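Local coordinates for protein methanogen homoaconitase large subunit (Methanocaldococcus jannaschii, PDB 4KP2) that catalyses, with its small-subunit partner and a [4Fe-4S] cluster, the reversible dehydration of (R)-homocitrate to cis-homoaconitate and its hydration to homoisocitrate, at residues T23-I28 with G148-G153; I43-D48 with N131-G136. All coordinates share one frame; numbering follows the deposited sequence.

Interaction 1. Residues T23-I28 with G148-G153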
loop_
_atom_site.group_PDB
_atom_site.type_symbol
_atom_site.label_atom_id
_atom_site.label_comp_id
_atom_site.label_asym_id
_atom_site.label_seq_id
_atom_site.Cartn_x
_atom_site.Cartn_y
_atom_site.Cartn_z
ATOM N N THR A 23 -39.341 -9.573 -18.500
ATOM C CA THR A 23 -38.372 -8.793 -17.741
ATOM C C THR A 23 -37.088 -8.582 -18.532
ATOM O O THR A 23 -36.887 -9.188 -19.586
ATOM C CB THR A 23 -38.035 -9.468 -16.401
ATOM O OG1 THR A 23 -37.376 -10.717 -16.644
ATOM C CG2 THR A 23 -39.303 -9.716 -15.597
ATOM N N LEU A 24 -36.222 -7.717 -18.015
ATOM C CA LEU A 24 -34.952 -7.421 -18.664
ATOM C C LEU A 24 -34.065 -8.658 -18.711
ATOM O O LEU A 24 -33.466 -8.963 -19.741
ATOM C CB LEU A 24 -34.235 -6.283 -17.939
ATOM C CG LEU A 24 -32.897 -5.835 -18.530
ATOM C CD1 LEU A 24 -33.056 -5.465 -19.995
ATOM C CD2 LEU A 24 -32.346 -4.663 -17.740
ATOM N N VAL A 25 -33.989 -9.366 -17.589
ATOM C CA VAL A 25 -33.211 -10.597 -17.501
ATOM C C VAL A 25 -33.703 -11.632 -18.509
ATOM O O VAL A 25 -32.904 -12.260 -19.205
ATOM C CB VAL A 25 -33.262 -11.189 -16.079
ATOM C CG1 VAL A 25 -32.725 -12.611 -16.068
ATOM C CG2 VAL A 25 -32.482 -10.308 -15.115
ATOM N N GLU A 26 -35.019 -11.794 -18.592
ATOM C CA GLU A 26 -35.619 -12.730 -19.536
ATOM C C GLU A 26 -35.290 -12.364 -20.980
ATOM O O GLU A 26 -35.080 -13.241 -21.815
ATOM C CB GLU A 26 -37.135 -12.797 -19.344
ATOM C CG GLU A 26 -37.570 -13.569 -18.112
ATOM C CD GLU A 26 -39.076 -13.598 -17.947
ATOM O OE1 GLU A 26 -39.767 -12.853 -18.673
ATOM O OE2 GLU A 26 -39.567 -14.368 -17.096
ATOM N N LYS A 27 -35.244 -11.067 -21.268
ATOM C CA LYS A 27 -34.918 -10.601 -22.610
ATOM C C LYS A 27 -33.441 -10.788 -22.935
ATOM O O LYS A 27 -33.084 -11.102 -24.071
ATOM C CB LYS A 27 -35.313 -9.134 -22.790
ATOM C CG LYS A 27 -36.802 -8.914 -22.978
ATOM C CD LYS A 27 -37.089 -7.504 -23.461
ATOM C CE LYS A 27 -38.556 -7.339 -23.820
ATOM N NZ LYS A 27 -38.836 -6.001 -24.406
ATOM N N ILE A 28 -32.586 -10.594 -21.937
ATOM C CA ILE A 28 -31.148 -10.757 -22.119
ATOM C C ILE A 28 -30.790 -12.220 -22.372
ATOM O O ILE A 28 -30.007 -12.532 -23.271
ATOM C CB ILE A 28 -30.361 -10.239 -20.897
ATOM C CG1 ILE A 28 -30.516 -8.724 -20.765
ATOM C CG2 ILE A 28 -28.890 -10.594 -21.016
ATOM C CD1 ILE A 28 -29.912 -8.157 -19.496
ATOM N N GLY A 148 -26.180 -3.579 -18.593
ATOM C CA GLY A 148 -27.329 -4.219 -19.205
ATOM C C GLY A 148 -27.011 -5.647 -19.594
ATOM O O GLY A 148 -27.549 -6.177 -20.565
ATOM N N ALA A 149 -26.122 -6.271 -18.828
ATOM C CA ALA A 149 -25.719 -7.645 -19.088
ATOM C C ALA A 149 -25.974 -8.521 -17.869
ATOM O O ALA A 149 -25.822 -8.078 -16.733
ATOM C CB ALA A 149 -24.253 -7.700 -19.481
ATOM N N PHE A 150 -26.369 -9.765 -18.113
ATOM C CA PHE A 150 -26.618 -10.706 -17.032
ATOM C C PHE A 150 -25.295 -11.208 -16.466
ATOM O O PHE A 150 -24.581 -11.973 -17.115
ATOM C CB PHE A 150 -27.467 -11.878 -17.526
ATOM C CG PHE A 150 -27.926 -12.797 -16.432
ATOM C CD1 PHE A 150 -29.113 -12.560 -15.760
ATOM C CD2 PHE A 150 -27.169 -13.898 -16.073
ATOM C CE1 PHE A 150 -29.535 -13.405 -14.750
ATOM C CE2 PHE A 150 -27.584 -14.744 -15.064
ATOM C CZ PHE A 150 -28.769 -14.498 -14.403
ATOM N N ALA A 151 -24.973 -10.773 -15.254
ATOM C CA ALA A 151 -23.699 -11.122 -14.637
ATOM C C ALA A 151 -23.875 -11.684 -13.231
ATOM O O ALA A 151 -24.478 -11.047 -12.369
ATOM C CB ALA A 151 -22.778 -9.914 -14.612
ATOM N N THR A 152 -23.345 -12.883 -13.008
ATOM C CA THR A 152 -23.431 -13.535 -11.706
ATOM C C THR A 152 -22.077 -14.088 -11.273
ATOM O O THR A 152 -21.156 -14.206 -12.080
ATOM C CB THR A 152 -24.455 -14.686 -11.713
ATOM O OG1 THR A 152 -24.161 -15.583 -12.790
ATOM C CG2 THR A 152 -25.867 -14.146 -11.880
ATOM N N GLY A 153 -21.965 -14.425 -9.992
ATOM C CA GLY A 153 -20.731 -14.959 -9.448
ATOM C C GLY A 153 -20.775 -16.460 -9.244
ATOM O O GLY A 153 -21.787 -17.011 -8.814
#

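Interaction 2. Residues I43-D48 with N131-G136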
loop_
_atom_site.group_PDB
_atom_site.type_symbol
_atom_site.label_atom_id
_atom_site.label_comp_id
_atom_site.label_asym_id
_atom_site.label_seq_id
_atom_site.Cartn_x
_atom_site.Cartn_y
_atom_site.Cartn_z
ATOM N N ILE A 43 -31.742 -23.196 -18.384
ATOM C CA ILE A 43 -31.182 -23.165 -19.731
ATOM C C ILE A 43 -29.661 -23.278 -19.732
ATOM O O ILE A 43 -29.009 -23.067 -18.708
ATOM C CB ILE A 43 -31.581 -21.876 -20.471
ATOM C CG1 ILE A 43 -31.059 -20.649 -19.719
ATOM C CG2 ILE A 43 -33.091 -21.797 -20.632
ATOM C CD1 ILE A 43 -31.416 -19.334 -20.376
ATOM N N GLU A 44 -29.107 -23.616 -20.891
ATOM C CA GLU A 44 -27.663 -23.685 -21.063
ATOM C C GLU A 44 -27.183 -22.432 -21.782
ATOM O O GLU A 44 -27.536 -22.199 -22.938
ATOM C CB GLU A 44 -27.279 -24.927 -21.866
ATOM C CG GLU A 44 -25.782 -25.127 -22.027
ATOM C CD GLU A 44 -25.442 -26.316 -22.902
ATOM O OE1 GLU A 44 -26.257 -26.658 -23.786
ATOM O OE2 GLU A 44 -24.363 -26.912 -22.702
ATOM N N VAL A 45 -26.380 -21.628 -21.096
ATOM C CA VAL A 45 -25.928 -20.351 -21.637
ATOM C C VAL A 45 -24.440 -20.351 -21.972
ATOM O O VAL A 45 -23.607 -20.718 -21.143
ATOM C CB VAL A 45 -26.208 -19.200 -20.652
ATOM C CG1 VAL A 45 -25.761 -17.873 -21.244
ATOM C CG2 VAL A 45 -27.682 -19.160 -20.295
ATOM N N GLU A 46 -24.111 -19.940 -23.192
ATOM C CA GLU A 46 -22.719 -19.762 -23.580
ATOM C C GLU A 46 -22.184 -18.486 -22.944
ATOM O O GLU A 46 -22.796 -17.426 -23.051
ATOM C CB GLU A 46 -22.582 -19.697 -25.102
ATOM C CG GLU A 46 -22.944 -20.993 -25.811
ATOM C CD GLU A 46 -22.664 -20.943 -27.299
ATOM O OE1 GLU A 46 -22.311 -19.853 -27.801
ATOM O OE2 GLU A 46 -22.793 -21.992 -27.963
ATOM N N VAL A 47 -21.041 -18.594 -22.276
ATOM C CA VAL A 47 -20.485 -17.470 -21.530
ATOM C C VAL A 47 -19.689 -16.522 -22.423
ATOM O O VAL A 47 -18.822 -16.949 -23.187
ATOM C CB VAL A 47 -19.603 -17.958 -20.366
ATOM C CG1 VAL A 47 -19.079 -16.782 -19.560
ATOM C CG2 VAL A 47 -20.395 -18.903 -19.478
ATOM N N ASP A 48 -19.995 -15.232 -22.320
ATOM C CA ASP A 48 -19.328 -14.211 -23.121
ATOM C C ASP A 48 -18.047 -13.712 -22.461
ATOM O O ASP A 48 -17.134 -13.245 -23.138
ATOM C CB ASP A 48 -20.268 -13.032 -23.370
ATOM C CG ASP A 48 -21.418 -13.389 -24.283
ATOM O OD1 ASP A 48 -21.185 -14.124 -25.264
ATOM O OD2 ASP A 48 -22.551 -12.936 -24.020
ATOM N N ASN A 131 -25.816 -6.771 -22.982
ATOM C CA ASN A 131 -26.401 -8.038 -23.432
ATOM C C ASN A 131 -25.514 -9.269 -23.224
ATOM O O ASN A 131 -25.893 -10.382 -23.592
ATOM C CB ASN A 131 -26.859 -7.951 -24.893
ATOM C CG ASN A 131 -27.785 -6.780 -25.145
ATOM O OD1 ASN A 131 -28.471 -6.308 -24.238
ATOM N ND2 ASN A 131 -27.809 -6.302 -26.383
ATOM N N MET A 132 -24.343 -9.071 -22.627
ATOM C CA MET A 132 -23.416 -10.170 -22.381
ATOM C C MET A 132 -23.891 -11.097 -21.268
ATOM O O MET A 132 -24.820 -10.778 -20.526
ATOM C CB MET A 132 -22.030 -9.637 -22.013
ATOM C CG MET A 132 -21.103 -9.382 -23.187
ATOM S SD MET A 132 -19.424 -9.041 -22.623
ATOM C CE MET A 132 -18.564 -8.845 -24.179
ATOM N N PHE A 133 -23.243 -12.252 -21.170
ATOM C CA PHE A 133 -23.385 -13.119 -20.011
ATOM C C PHE A 133 -22.030 -13.189 -19.323
ATOM O O PHE A 133 -21.128 -13.893 -19.779
ATOM C CB PHE A 133 -23.843 -14.517 -20.425
ATOM C CG PHE A 133 -24.022 -15.461 -19.270
ATOM C CD1 PHE A 133 -25.224 -15.519 -18.585
ATOM C CD2 PHE A 133 -22.989 -16.289 -18.867
ATOM C CE1 PHE A 133 -25.392 -16.386 -17.522
ATOM C CE2 PHE A 133 -23.152 -17.157 -17.803
ATOM C CZ PHE A 133 -24.355 -17.205 -17.131
ATOM N N VAL A 134 -21.884 -12.447 -18.232
ATOM C CA VAL A 134 -20.598 -12.336 -17.555
ATOM C C VAL A 134 -20.498 -13.240 -16.330
ATOM O O VAL A 134 -21.227 -13.071 -15.354
ATOM C CB VAL A 134 -20.304 -10.881 -17.143
ATOM C CG1 VAL A 134 -18.971 -10.793 -16.414
ATOM C CG2 VAL A 134 -20.312 -9.976 -18.362
ATOM N N ALA A 135 -19.584 -14.202 -16.392
ATOM C CA ALA A 135 -19.355 -15.114 -15.282
ATOM C C ALA A 135 -18.070 -14.741 -14.559
ATOM O O ALA A 135 -17.053 -14.457 -15.191
ATOM C CB ALA A 135 -19.286 -16.542 -15.784
ATOM N N GLY A 136 -18.114 -14.741 -13.232
ATOM C CA GLY A 136 -16.961 -14.341 -12.450
ATOM C C GLY A 136 -16.765 -15.138 -11.177
ATOM O O GLY A 136 -17.726 -15.560 -10.535
#

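Interaction 1. Residues T23-I28 with G148-G153
The first turn of helix 24-33 packs against strand 150-153, an outermost strand of the parallel sheet within this chain, in an alpha-beta-alpha sandwich, and Val25, Ile28 and Phe150 carry the contact. Across these segments apolar contacts hold the helix turn to the strand, a worked example of helix-on-strand packing without a polar bond. Val25 CG1 comes closest to the aromatic ring, 3.5 Å from Phe150 CE1, with CD1 of the same ring almost as near; the methyl approaches obliquely. CG1 stands anti to the backbone N of Val25 (chi1 167°), which brings this branch nearest the ring, with CG2 touching it more loosely at CD1. One turn on, Ile28 points at the strand and divides its work between two branches. Its CG2 methyl lies 4.0 Å from Phe150 CB, while CD1 extends away from the ring, to the loop before the strand, and rests 3.3 Å from Gly148 O. That carbonyl is not left to the methyl, since Gly148 pairs through its backbone with Asn131. The positive phi of Gly148 (87°) would press a beta carbon against the preceding carbonyl oxygen. On the far side of the turn, Thr23 and Glu26 form a capping box: Glu26 N donates to Thr23 OG1 over 3.2 Å, and Thr23 N gives a weak return bond to Glu26 OE1. The buried layer continues into the mixed sheet, where Pro173 of strand 167-180 touches both Val25 and Phe150, Ala209 of strand 208-213 and Val241 of strand 239-242 touch Val25, and Thr239 meets Phe150.

Interaction 2. Residues I43-D48 with N131-G136
Met132 opens the approach of residues 131-136 to Asp48, its CG lying 3.7 Å from Asp48 CB, with the extended thioether chain crossing that CB obliquely. Phe133 follows and meets segment 43-48 with both backbone and ring. Its N donates to Asp48 OD2 at 3.0 Å, reaching the carboxylate on the anti side and 23° out of its plane, and its O accepts from Asp48 N at 3.1 Å, in the carbonyl plane. The two bonds tie the residues in a small ring. Phe133 CG is anti to the backbone N (chi1 -179°), which carries the ring toward the valines. Val45 CG1 sits over one face, 3.8 Å from the ring centroid, in a CH-pi contact offset toward the rim; Val47 CG2 comes instead to the edge, 3.7 Å from Phe133 CE2. Farther along, Ala135 CB packs 3.8 Å from Val47 CG1, and Ile162 of helix 156-165 touches both residues. The other carboxylate oxygen of Asp48, OD1, forms a salt bridge with Lys32 of helix 24-33. With an alanine in place of Asp48, Phe133 N would probably lose its side-chain acceptor and Lys32 this anionic partner, loosening the hold on the start of strand 133-136. Here the chain passes between sheets: 43-48 leaves strand 42-46 of the mixed sheet, antiparallel to 167-180, for strand 49-53, neighbour of 133-136 in the parallel sheet. At this junction a carboxylate shared between a backbone amide and a lysine, probably kept negative by that pairing, stands beside a ring met by valines over one face and at its edge.

How the interactions relate
The chemistry of the two contacts differs with their place in the fold. Interaction 1 is wholly buried and apolar across its segments, whereas interaction 2 is only partly buried and combines hydrophobic packing with hydrogen bonds and a charged group. Both reach the same parallel sheet, through its neighbouring strands 150-153 and 133-136, while their other segments lie on helix 24-33 and strand 42-46, which are successive in the chain. Their centres are about 9 Å apart. Probable backbone hydrogen bonds, including Phe150 O to Val134 N at 3.0 Å, join them, and the rings of Phe150 and Phe133 pack together. Along the sequence, interaction 2 is nested within the loop closed by interaction 1.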